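Local coordinates for protein putative oxidoreductase molybdopterin-binding subunit (Sulfolobus tokodaii, PDB 4ZOH) that probably serves as the large, molybdenum cofactor-binding subunit of an oxidoreductase of the xanthine dehydrogenase and aldehyde oxidase family, carrying a pterin cytosine dinucleotide, at residues W420-R424 with V436-G440; C405-S409 with P680-A685. One frame throughout, in Å; residues are numbered along the deposited sequence.

Contacts 1 and 2 lie on opposite sides of the centre of the chain, their own centres 39 Å apart and their nearest atoms about 26 Å apart, so neither touches the other. Sequence links them more closely: strand 405-412 of contact 2 is followed directly by strand 420-427 of contact 1, yet the two strands enter different sheets. Contact 1 is a local hairpin, nested in the long loop that contact 2 closes by bringing helix 673-688 back to strand 405-412. The hairpin lies near the cofactor: the side chain of Thr439 is about 7 Å from the pterin cytosine dinucleotide and about 12 Å from the molybdenum atom.

Contact 1 (W420-R424 with V436-G440); sequences WEVAR and VTGTG
Glu421 opens the contact by crossing Thr439 at about a right angle, its CG 3.5 Å from Thr439 CG2. CG stands anti to the backbone N (chi1 -175°) and the bend at chi2 turns the carboxylate back, so that Glu421 OE2 accepts Val422 N on its anti side at 2.7 Å and lies against the backbone of Gly438. OE1 is a salt-bridge partner of Arg485. Replacing Glu421 with alanine is likely to strip Arg485 of its carboxylate mate, leave Val422 N without its side-chain acceptor and open a gap beside Thr439 CG2. Val422 O takes Gly438 N at 3.0 Å from above its carbonyl plane, and a water joins the same oxygen to Thr437 OG1. At Ala423, CA approaches Val436 O to 3.2 Å in a CA-H...O contact within a non-hydrogen-bonded pair with Thr437. Arg424 and Val436 form the hydrogen-bonded pair: Arg424 N reaches Val436 O at 2.9 Å, and Val436 N returns to Arg424 O at 2.7 Å, almost straight at 172°. The Arg424 guanidinium reaches Asp553. This antiparallel hairpin lies between strands 553-559 and 465-468; helix 486-512 packs on Glu421 and Ala423, and helix 446-458 on Thr437 and Thr439.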
loop_
_atom_site.group_PDB
_atom_site.type_symbol
_atom_site.label_atom_id
_atom_site.label_comp_id
_atom_site.label_asym_id
_atom_site.label_seq_id
_atom_site.Cartn_x
_atom_site.Cartn_y
_atom_site.Cartn_z
ATOM N N TRP A 420 31.306 5.026 5.610
ATOM C CA TRP A 420 30.825 4.412 6.863
ATOM C C TRP A 420 29.664 3.501 6.497
ATOM O O TRP A 420 29.228 3.470 5.333
ATOM C CB TRP A 420 30.428 5.485 7.942
ATOM C CG TRP A 420 29.717 6.683 7.457
ATOM C CD1 TRP A 420 30.283 7.945 7.202
ATOM C CD2 TRP A 420 28.308 6.820 7.174
ATOM N NE1 TRP A 420 29.312 8.806 6.721
ATOM C CE2 TRP A 420 28.090 8.175 6.736
ATOM C CE3 TRP A 420 27.199 5.966 7.303
ATOM C CZ2 TRP A 420 26.811 8.661 6.350
ATOM C CZ3 TRP A 420 25.922 6.450 6.900
ATOM C CH2 TRP A 420 25.736 7.810 6.475
ATOM N N GLU A 421 29.166 2.748 7.454
ATOM C CA GLU A 421 27.902 2.027 7.170
ATOM C C GLU A 421 27.211 1.789 8.474
ATOM O O GLU A 421 27.882 1.837 9.518
ATOM C CB GLU A 421 28.110 0.763 6.281
ATOM C CG GLU A 421 26.791 0.089 5.876
ATOM C CD GLU A 421 25.907 1.093 5.165
ATOM O OE1 GLU A 421 26.092 1.307 3.937
ATOM O OE2 GLU A 421 25.080 1.687 5.887
ATOM N N VAL A 422 25.894 1.531 8.461
ATOM C CA VAL A 422 25.130 1.493 9.704
ATOM C C VAL A 422 24.467 0.137 9.946
ATOM O O VAL A 422 24.147 -0.581 9.018
ATOM C CB VAL A 422 24.064 2.659 9.671
ATOM C CG1 VAL A 422 23.393 2.854 11.000
ATOM C CG2 VAL A 422 24.709 3.979 9.170
ATOM N N ALA A 423 24.243 -0.215 11.203
ATOM C CA ALA A 423 23.432 -1.384 11.506
ATOM C C ALA A 423 22.691 -1.039 12.778
ATOM O O ALA A 423 23.329 -0.469 13.720
ATOM C CB ALA A 423 24.322 -2.648 11.705
ATOM N N ARG A 424 21.404 -1.409 12.830
ATOM C CA ARG A 424 20.626 -1.274 14.052
ATOM C C ARG A 424 20.194 -2.687 14.476
ATOM O O ARG A 424 19.769 -3.428 13.620
ATOM C CB ARG A 424 19.395 -0.346 13.784
ATOM C CG ARG A 424 18.221 -0.502 14.726
ATOM C CD ARG A 424 17.065 0.442 14.428
ATOM N NE ARG A 424 15.977 0.188 15.401
ATOM C CZ ARG A 424 14.699 -0.062 15.120
ATOM N NH1 ARG A 424 14.233 -0.040 13.880
ATOM N NH2 ARG A 424 13.869 -0.280 16.113
ATOM N N VAL A 436 18.678 -4.437 11.348
ATOM C CA VAL A 436 18.472 -3.579 10.163
ATOM C C VAL A 436 19.837 -3.170 9.632
ATOM O O VAL A 436 20.774 -2.856 10.419
ATOM C CB VAL A 436 17.567 -2.343 10.465
ATOM C CG1 VAL A 436 17.209 -1.615 9.168
ATOM C CG2 VAL A 436 16.319 -2.715 11.267
ATOM N N THR A 437 20.016 -3.272 8.310
ATOM C CA THR A 437 21.279 -2.795 7.689
ATOM C C THR A 437 21.035 -1.473 6.954
ATOM O O THR A 437 19.948 -1.308 6.416
ATOM C CB THR A 437 21.855 -3.837 6.741
ATOM O OG1 THR A 437 23.004 -3.294 6.131
ATOM C CG2 THR A 437 20.864 -4.320 5.591
ATOM N N GLY A 438 22.022 -0.553 6.927
ATOM C CA GLY A 438 21.913 0.680 6.139
ATOM C C GLY A 438 22.318 0.453 4.682
ATOM O O GLY A 438 22.103 1.339 3.805
ATOM N N THR A 439 22.830 -0.749 4.383
ATOM C CA THR A 439 23.047 -1.096 2.940
ATOM C C THR A 439 21.686 -1.331 2.219
ATOM O O THR A 439 20.606 -1.183 2.828
ATOM C CB THR A 439 23.965 -2.310 2.791
ATOM O OG1 THR A 439 23.354 -3.458 3.395
ATOM C CG2 THR A 439 25.319 -1.990 3.501
ATOM N N GLY A 440 21.720 -1.608 0.934
ATOM C CA GLY A 440 20.497 -1.761 0.195
ATOM C C GLY A 440 20.594 -2.961 -0.785
ATOM O O GLY A 440 20.634 -2.760 -2.004
HETATM O O HOH W 1 25.021 -2.824 7.859
#

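Contact 2 (C405-S409 with P680-A685)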
loop_
_atom_site.group_PDB
_atom_site.type_symbol
_atom_site.label_atom_id
_atom_site.label_comp_id
_atom_site.label_asym_id
_atom_site.label_seq_id
_atom_site.Cartn_x
_atom_site.Cartn_y
_atom_site.Cartn_z
ATOM N N CYS A 405 41.028 -23.976 -27.010
ATOM C CA CYS A 405 42.083 -22.981 -26.757
ATOM C C CYS A 405 41.960 -22.404 -25.395
ATOM O O CYS A 405 40.858 -22.176 -24.902
ATOM C CB CYS A 405 41.918 -21.881 -27.765
ATOM S SG CYS A 405 42.270 -22.554 -29.376
ATOM N N VAL A 406 43.096 -22.201 -24.756
ATOM C CA VAL A 406 43.083 -21.718 -23.395
ATOM C C VAL A 406 43.371 -20.211 -23.331
ATOM O O VAL A 406 44.186 -19.723 -24.110
ATOM C CB VAL A 406 44.062 -22.486 -22.536
ATOM C CG1 VAL A 406 43.943 -22.041 -21.067
ATOM C CG2 VAL A 406 43.800 -24.008 -22.686
ATOM N N GLY A 407 42.694 -19.499 -22.413
ATOM C CA GLY A 407 43.042 -18.124 -22.117
ATOM C C GLY A 407 43.065 -18.011 -20.662
ATOM O O GLY A 407 42.296 -18.701 -19.948
ATOM N N VAL A 408 43.998 -17.204 -20.181
ATOM C CA VAL A 408 44.032 -16.912 -18.754
ATOM C C VAL A 408 44.071 -15.405 -18.539
ATOM O O VAL A 408 44.452 -14.668 -19.475
ATOM C CB VAL A 408 45.179 -17.655 -18.030
ATOM C CG1 VAL A 408 45.497 -18.953 -18.773
ATOM C CG2 VAL A 408 46.442 -16.860 -17.880
ATOM N N SER A 409 43.708 -14.963 -17.323
ATOM C CA SER A 409 44.035 -13.612 -16.912
ATOM C C SER A 409 44.065 -13.590 -15.404
ATOM O O SER A 409 43.472 -14.429 -14.700
ATOM C CB SER A 409 43.068 -12.529 -17.543
ATOM O OG SER A 409 41.815 -12.588 -16.890
ATOM N N PRO A 680 38.736 -10.302 -20.199
ATOM C CA PRO A 680 40.011 -10.627 -20.877
ATOM C C PRO A 680 40.338 -12.180 -20.842
ATOM O O PRO A 680 41.067 -12.658 -21.712
ATOM C CB PRO A 680 41.055 -9.970 -19.961
ATOM C CG PRO A 680 40.442 -9.934 -18.616
ATOM C CD PRO A 680 38.958 -9.600 -18.904
ATOM N N THR A 681 39.875 -12.906 -19.808
ATOM C CA THR A 681 40.046 -14.396 -19.825
ATOM C C THR A 681 39.541 -14.968 -21.121
ATOM O O THR A 681 40.277 -15.677 -21.846
ATOM C CB THR A 681 39.356 -15.103 -18.656
ATOM O OG1 THR A 681 39.943 -14.606 -17.459
ATOM C CG2 THR A 681 39.690 -16.679 -18.675
ATOM N N ILE A 682 38.326 -14.572 -21.460
ATOM C CA ILE A 682 37.621 -15.101 -22.642
ATOM C C ILE A 682 38.246 -14.584 -23.952
ATOM O O ILE A 682 38.397 -15.343 -24.941
ATOM C CB ILE A 682 36.084 -14.833 -22.589
ATOM C CG1 ILE A 682 35.378 -15.639 -21.439
ATOM C CG2 ILE A 682 35.500 -15.084 -23.957
ATOM C CD1 ILE A 682 35.488 -17.132 -21.627
ATOM N N ILE A 683 38.544 -13.272 -23.984
ATOM C CA ILE A 683 39.210 -12.725 -25.146
ATOM C C ILE A 683 40.619 -13.408 -25.337
ATOM O O ILE A 683 40.975 -13.710 -26.461
ATOM C CB ILE A 683 39.348 -11.163 -25.139
ATOM C CG1 ILE A 683 37.949 -10.471 -25.101
ATOM C CG2 ILE A 683 40.147 -10.781 -26.425
ATOM C CD1 ILE A 683 37.124 -10.717 -26.396
ATOM N N ASN A 684 41.378 -13.603 -24.271
ATOM C CA ASN A 684 42.695 -14.250 -24.427
ATOM C C ASN A 684 42.536 -15.648 -25.032
ATOM O O ASN A 684 43.223 -15.986 -26.020
ATOM C CB ASN A 684 43.461 -14.261 -23.111
ATOM C CG ASN A 684 43.983 -12.880 -22.748
ATOM O OD1 ASN A 684 43.794 -11.963 -23.543
ATOM N ND2 ASN A 684 44.618 -12.703 -21.534
ATOM N N ALA A 685 41.545 -16.390 -24.513
ATOM C CA ALA A 685 41.166 -17.711 -25.049
ATOM C C ALA A 685 40.867 -17.659 -26.507
ATOM O O ALA A 685 41.480 -18.459 -27.259
ATOM C CB ALA A 685 40.039 -18.384 -24.280
#
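Asn684 ND2 donates to Val408 O at 2.9 Å with an N-H...O angle of 159°. The acceptor lies near the plane of the Asn684 amide, and the donor sits nearly along the C=O axis. The other end of the amide is also held, since OD1 accepts from Arg345, and these two bonds together fix which way the group is turned.

Hydroxyl groups meet one residue further along the strand. Ser409 OG comes within 2.8 Å of Thr681 OG1, and both oxygens have Ala677 O as a hydrogen-bond partner, though the bond from Ser409 is weak. Thr681 OG1 lies beside its own backbone N (chi1 -61°), which sends CG2 the other way, to 3.5 Å from Gly407 O. Ser409 OG also lies 3.5 Å from Pro680 CG.

Van der Waals packing is closest at Gly407. Its CA is 3.3 Å from Ala685 N, and Ala685 CB rests 3.4 Å from Gly407 N; a CB on the glycine would point at the helix and collide with Ala685 N and Thr681 O. Cys405 CB abuts Ala685 O, while its sulfur forms a disulfide with Cys689, a covalent tie between this strand and the chain just beyond helix 673-688.

The axes of segments 405-409 and 680-685 approach to 5.7 Å at 145°, an alpha/beta layer packing in which helix 673-688 covers edge strand 405-412 and its neighbour 568-577, while helix 385-401 meets Val406 and Val408, whose side chains point away from helix 673-688.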